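Local coordinates for Sys-1 protein (Caenorhabditis elegans, PDB 3C2G) that acts as a divergent beta-catenin in the Wnt asymmetry pathway, binding the TCF factor POP-1 directly and activating or repressing its target genes, at residues L402-I413 against T463-T474. Sequence-based numbering, arbitrary orientation.
Sequences LRTLNNFLMMWI and TILRSFILLLRT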
loop_
_atom_site.group_PDB
_atom_site.type_symbol
_atom_site.label_atom_id
_atom_site.label_comp_id
_atom_site.label_asym_id
_atom_site.label_seq_id
_atom_site.Cartn_x
_atom_site.Cartn_y
_atom_site.Cartn_z
ATOM N N LEU A 402 16.531 9.286 2.416
ATOM C CA LEU A 402 16.843 10.705 2.351
ATOM C C LEU A 402 15.707 11.576 2.852
ATOM O O LEU A 402 15.943 12.643 3.438
ATOM C CB LEU A 402 17.220 11.109 0.932
ATOM C CG LEU A 402 18.445 10.434 0.322
ATOM C CD1 LEU A 402 18.492 10.810 -1.127
ATOM C CD2 LEU A 402 19.771 10.803 1.019
ATOM N N ARG A 403 14.473 11.141 2.632
ATOM C CA ARG A 403 13.325 11.862 3.192
ATOM C C ARG A 403 13.344 11.765 4.732
ATOM O O ARG A 403 13.017 12.715 5.435
ATOM C CB ARG A 403 12.015 11.326 2.608
ATOM C CG ARG A 403 10.961 12.395 2.362
ATOM C CD ARG A 403 9.674 11.859 1.669
ATOM N NE ARG A 403 9.281 10.542 2.166
ATOM C CZ ARG A 403 9.354 9.426 1.448
ATOM N NH1 ARG A 403 9.778 9.477 0.182
ATOM N NH2 ARG A 403 9.008 8.259 2.001
ATOM N N THR A 404 13.761 10.624 5.261
ATOM C CA THR A 404 13.901 10.496 6.698
ATOM C C THR A 404 15.022 11.403 7.202
ATOM O O THR A 404 14.853 12.078 8.219
ATOM C CB THR A 404 14.183 9.051 7.112
ATOM O OG1 THR A 404 13.201 8.202 6.519
ATOM C CG2 THR A 404 14.162 8.908 8.635
ATOM N N LEU A 405 16.147 11.420 6.484
ATOM C CA LEU A 405 17.264 12.294 6.821
ATOM C C LEU A 405 16.813 13.738 6.919
ATOM O O LEU A 405 17.133 14.419 7.882
ATOM C CB LEU A 405 18.416 12.176 5.808
ATOM C CG LEU A 405 19.686 13.031 6.062
ATOM C CD1 LEU A 405 20.314 12.698 7.397
ATOM C CD2 LEU A 405 20.728 12.889 4.940
ATOM N N ASN A 406 16.047 14.178 5.931
ATOM C CA ASN A 406 15.610 15.559 5.824
ATOM C C ASN A 406 14.683 15.973 6.955
ATOM O O ASN A 406 14.754 17.105 7.430
ATOM C CB ASN A 406 14.964 15.813 4.460
ATOM C CG ASN A 406 15.947 15.632 3.294
ATOM O OD1 ASN A 406 17.158 15.476 3.490
ATOM N ND2 ASN A 406 15.420 15.657 2.071
ATOM N N ASN A 407 13.838 15.049 7.407
ATOM C CA ASN A 407 13.006 15.278 8.594
ATOM C C ASN A 407 13.808 15.441 9.885
ATOM O O ASN A 407 13.353 16.111 10.803
ATOM C CB ASN A 407 11.942 14.189 8.740
ATOM C CG ASN A 407 10.881 14.261 7.651
ATOM O OD1 ASN A 407 10.680 15.315 7.035
ATOM N ND2 ASN A 407 10.210 13.136 7.390
ATOM N N PHE A 408 15.001 14.849 9.944
ATOM C CA PHE A 408 15.928 15.064 11.066
ATOM C C PHE A 408 16.631 16.421 11.007
ATOM O O PHE A 408 16.692 17.132 12.000
ATOM C CB PHE A 408 17.009 13.982 11.123
ATOM C CG PHE A 408 16.525 12.655 11.591
ATOM C CD1 PHE A 408 15.836 12.530 12.783
ATOM C CD2 PHE A 408 16.794 11.516 10.852
ATOM C CE1 PHE A 408 15.393 11.294 13.216
ATOM C CE2 PHE A 408 16.357 10.269 11.278
ATOM C CZ PHE A 408 15.652 10.161 12.463
ATOM N N LEU A 409 17.176 16.767 9.844
ATOM C CA LEU A 409 18.080 17.914 9.733
ATOM C C LEU A 409 17.423 19.254 10.070
ATOM O O LEU A 409 18.110 20.204 10.413
ATOM C CB LEU A 409 18.775 17.950 8.367
ATOM C CG LEU A 409 19.709 16.776 8.043
ATOM C CD1 LEU A 409 20.128 16.738 6.569
ATOM C CD2 LEU A 409 20.927 16.759 8.952
HETATM N N MSE A 410 16.098 19.306 10.002
HETATM C CA MSE A 410 15.335 20.495 10.375
HETATM C C MSE A 410 15.679 20.989 11.776
HETATM O O MSE A 410 15.930 22.183 11.973
HETATM C CB MSE A 410 13.838 20.207 10.282
HETATM C CG MSE A 410 13.420 19.581 8.965
HETATM SE SE MSE A 410 12.958 20.863 7.553
HETATM C CE MSE A 410 14.461 22.128 7.621
HETATM N N MSE A 411 15.703 20.060 12.733
HETATM C CA MSE A 411 16.066 20.334 14.127
HETATM C C MSE A 411 17.215 21.326 14.297
HETATM O O MSE A 411 17.167 22.196 15.151
HETATM C CB MSE A 411 16.468 19.035 14.831
HETATM C CG MSE A 411 15.353 18.021 15.031
HETATM SE SE MSE A 411 16.070 16.288 15.637
HETATM C CE MSE A 411 16.995 16.863 17.279
ATOM N N TRP A 412 18.247 21.186 13.476
ATOM C CA TRP A 412 19.538 21.792 13.758
ATOM C C TRP A 412 19.892 22.986 12.898
ATOM O O TRP A 412 20.975 23.552 13.045
ATOM C CB TRP A 412 20.630 20.739 13.643
ATOM C CG TRP A 412 20.398 19.601 14.538
ATOM C CD1 TRP A 412 20.223 19.651 15.884
ATOM C CD2 TRP A 412 20.298 18.225 14.168
ATOM N NE1 TRP A 412 20.026 18.394 16.380
ATOM C CE2 TRP A 412 20.069 17.494 15.349
ATOM C CE3 TRP A 412 20.386 17.535 12.951
ATOM C CZ2 TRP A 412 19.930 16.108 15.356
ATOM C CZ3 TRP A 412 20.250 16.158 12.960
ATOM C CH2 TRP A 412 20.022 15.458 14.155
ATOM N N ILE A 413 18.991 23.363 12.003
ATOM C CA ILE A 413 19.224 24.521 11.161
ATOM C C ILE A 413 18.576 25.739 11.816
ATOM O O ILE A 413 17.389 25.697 12.162
ATOM C CB ILE A 413 18.746 24.283 9.714
ATOM C CG1 ILE A 413 19.469 23.060 9.136
ATOM C CG2 ILE A 413 19.028 25.502 8.840
ATOM C CD1 ILE A 413 18.817 22.447 7.933
ATOM N N THR A 463 14.492 14.993 -4.145
ATOM C CA THR A 463 14.758 14.747 -2.718
ATOM C C THR A 463 16.251 14.844 -2.407
ATOM O O THR A 463 16.645 15.303 -1.339
ATOM C CB THR A 463 14.217 13.355 -2.284
ATOM O OG1 THR A 463 12.815 13.288 -2.557
ATOM C CG2 THR A 463 14.432 13.097 -0.799
ATOM N N ILE A 464 17.079 14.414 -3.348
ATOM C CA ILE A 464 18.522 14.500 -3.186
ATOM C C ILE A 464 18.978 15.962 -3.105
ATOM O O ILE A 464 19.818 16.304 -2.266
ATOM C CB ILE A 464 19.259 13.787 -4.317
ATOM C CG1 ILE A 464 19.088 12.271 -4.182
ATOM C CG2 ILE A 464 20.741 14.163 -4.310
ATOM C CD1 ILE A 464 19.565 11.495 -5.393
ATOM N N LEU A 465 18.419 16.818 -3.962
ATOM C CA LEU A 465 18.797 18.221 -3.960
ATOM C C LEU A 465 18.492 18.802 -2.592
ATOM O O LEU A 465 19.293 19.564 -2.031
ATOM C CB LEU A 465 18.074 19.013 -5.052
ATOM C CG LEU A 465 18.375 18.617 -6.491
ATOM C CD1 LEU A 465 17.518 19.444 -7.456
ATOM C CD2 LEU A 465 19.861 18.755 -6.816
ATOM N N ARG A 466 17.338 18.416 -2.059
ATOM C CA ARG A 466 16.902 18.882 -0.755
ATOM C C ARG A 466 17.884 18.437 0.342
ATOM O O ARG A 466 18.252 19.224 1.212
ATOM C CB ARG A 466 15.490 18.381 -0.462
ATOM C CG ARG A 466 14.578 19.451 0.089
ATOM C CD ARG A 466 14.591 19.483 1.578
ATOM N NE ARG A 466 14.303 20.822 2.088
ATOM C CZ ARG A 466 13.258 21.116 2.850
ATOM N NH1 ARG A 466 12.395 20.157 3.177
ATOM N NH2 ARG A 466 13.086 22.356 3.290
ATOM N N SER A 467 18.306 17.182 0.287
ATOM C CA SER A 467 19.285 16.672 1.234
ATOM C C SER A 467 20.566 17.515 1.269
ATOM O O SER A 467 21.059 17.828 2.345
ATOM C CB SER A 467 19.610 15.203 0.939
ATOM O OG SER A 467 18.566 14.382 1.426
ATOM N N PHE A 468 21.086 17.866 0.093
ATOM C CA PHE A 468 22.279 18.684 -0.019
ATOM C C PHE A 468 22.035 20.080 0.525
ATOM O O PHE A 468 22.864 20.612 1.258
ATOM C CB PHE A 468 22.767 18.751 -1.466
ATOM C CG PHE A 468 23.470 17.513 -1.917
ATOM C CD1 PHE A 468 24.586 17.048 -1.240
ATOM C CD2 PHE A 468 23.028 16.807 -3.036
ATOM C CE1 PHE A 468 25.240 15.881 -1.664
ATOM C CE2 PHE A 468 23.684 15.636 -3.459
ATOM C CZ PHE A 468 24.782 15.180 -2.773
ATOM N N ILE A 469 20.894 20.661 0.174
ATOM C CA ILE A 469 20.486 21.941 0.727
ATOM C C ILE A 469 20.570 21.911 2.255
ATOM O O ILE A 469 21.256 22.738 2.854
ATOM C CB ILE A 469 19.069 22.332 0.275
ATOM C CG1 ILE A 469 19.072 22.691 -1.210
ATOM C CG2 ILE A 469 18.537 23.506 1.098
ATOM C CD1 ILE A 469 17.688 22.705 -1.852
ATOM N N LEU A 470 19.899 20.952 2.879
ATOM C CA LEU A 470 19.854 20.883 4.337
ATOM C C LEU A 470 21.196 20.535 4.985
ATOM O O LEU A 470 21.557 21.115 6.010
ATOM C CB LEU A 470 18.778 19.906 4.795
ATOM C CG LEU A 470 17.350 20.258 4.379
ATOM C CD1 LEU A 470 16.366 19.180 4.853
ATOM C CD2 LEU A 470 16.944 21.644 4.878
ATOM N N LEU A 471 21.927 19.586 4.405
ATOM C CA LEU A 471 23.251 19.245 4.911
ATOM C C LEU A 471 24.167 20.469 4.933
ATOM O O LEU A 471 24.841 20.716 5.924
ATOM C CB LEU A 471 23.893 18.125 4.104
ATOM C CG LEU A 471 23.434 16.717 4.466
ATOM C CD1 LEU A 471 23.867 15.728 3.387
ATOM C CD2 LEU A 471 23.928 16.281 5.846
ATOM N N LEU A 472 24.155 21.248 3.856
ATOM C CA LEU A 472 25.066 22.379 3.728
ATOM C C LEU A 472 24.638 23.560 4.587
ATOM O O LEU A 472 25.426 24.456 4.812
ATOM C CB LEU A 472 25.237 22.812 2.268
ATOM C CG LEU A 472 25.794 21.806 1.257
ATOM C CD1 LEU A 472 25.737 22.417 -0.110
ATOM C CD2 LEU A 472 27.215 21.341 1.556
ATOM N N ARG A 473 23.408 23.553 5.081
ATOM C CA ARG A 473 22.937 24.615 5.965
ATOM C C ARG A 473 23.052 24.212 7.425
ATOM O O ARG A 473 22.661 24.959 8.319
ATOM C CB ARG A 473 21.499 24.983 5.640
ATOM C CG ARG A 473 21.363 25.889 4.442
ATOM C CD ARG A 473 19.931 25.951 3.964
ATOM N NE ARG A 473 19.080 26.689 4.889
ATOM C CZ ARG A 473 17.750 26.603 4.926
ATOM N NH1 ARG A 473 17.105 25.796 4.081
ATOM N NH2 ARG A 473 17.066 27.326 5.816
ATOM N N THR A 474 23.588 23.020 7.659
ATOM C CA THR A 474 23.770 22.485 9.001
ATOM C C THR A 474 25.149 22.908 9.507
ATOM O O THR A 474 26.163 22.518 8.934
ATOM C CB THR A 474 23.638 20.949 8.983
ATOM O OG1 THR A 474 22.305 20.602 8.606
ATOM C CG2 THR A 474 23.924 20.366 10.321
#
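Ile413, Leu470 and Asn406 bury the most surface here. Asn406 enters as a knob among Thr463, Arg466, Ser467 and Leu470. Its CG lies anti to the carbonyl carbon (chi1 -64°), which carries the amide to Ser467. Ser467 OG donates to Asn406 OD1 at 2.7 Å. The bond meets the amide carbonyl at 116° at the oxygen, and the hydroxyl is tilted slightly from the carbonyl plane. The amide nitrogen lies by the Arg466 side chain, ND2 3.7 Å from Arg466 CB. With an alanine in place of Asn406, the buried Ser467 hydroxyl would probably lose this acceptor and a gap is likely to open by Thr463 and Arg466.

The helical parts 402-409 and 463-472 run 29° from parallel, their axes 9.4 Å apart at closest approach. Side-by-side packing of helices running in a similar direction is characteristic of the armadillo superhelix. Beside this interface, Asn407 hydrogen-bonds the backbone of the bound peptide, so helix 388-409 also lines the peptide groove.

Leu470 splits its two methyls. CD1 lies 3.7 Å from Asn406 CB, and CD2 meets Ile413 CD1 and the CE of Met410, modelled as selenomethionine. The Ile413 side chain crosses that of Leu470 at about a right angle. Its CG2 rests on Arg473 O at 3.7 Å. Met410 and Ile413 are poorly ordered, so their positions are less certain. Leu409 CD1 fits between Leu470 CB and Leu471 CD2, while Val431 of helix 425-432 touches both Leu409 and Leu471. At the C-terminal end of helix 457-472, Thr474 OG1 donates to Leu470 O at 2.7 Å. Arg473 N reaches the same oxygen from the opposite face of the carbonyl plane.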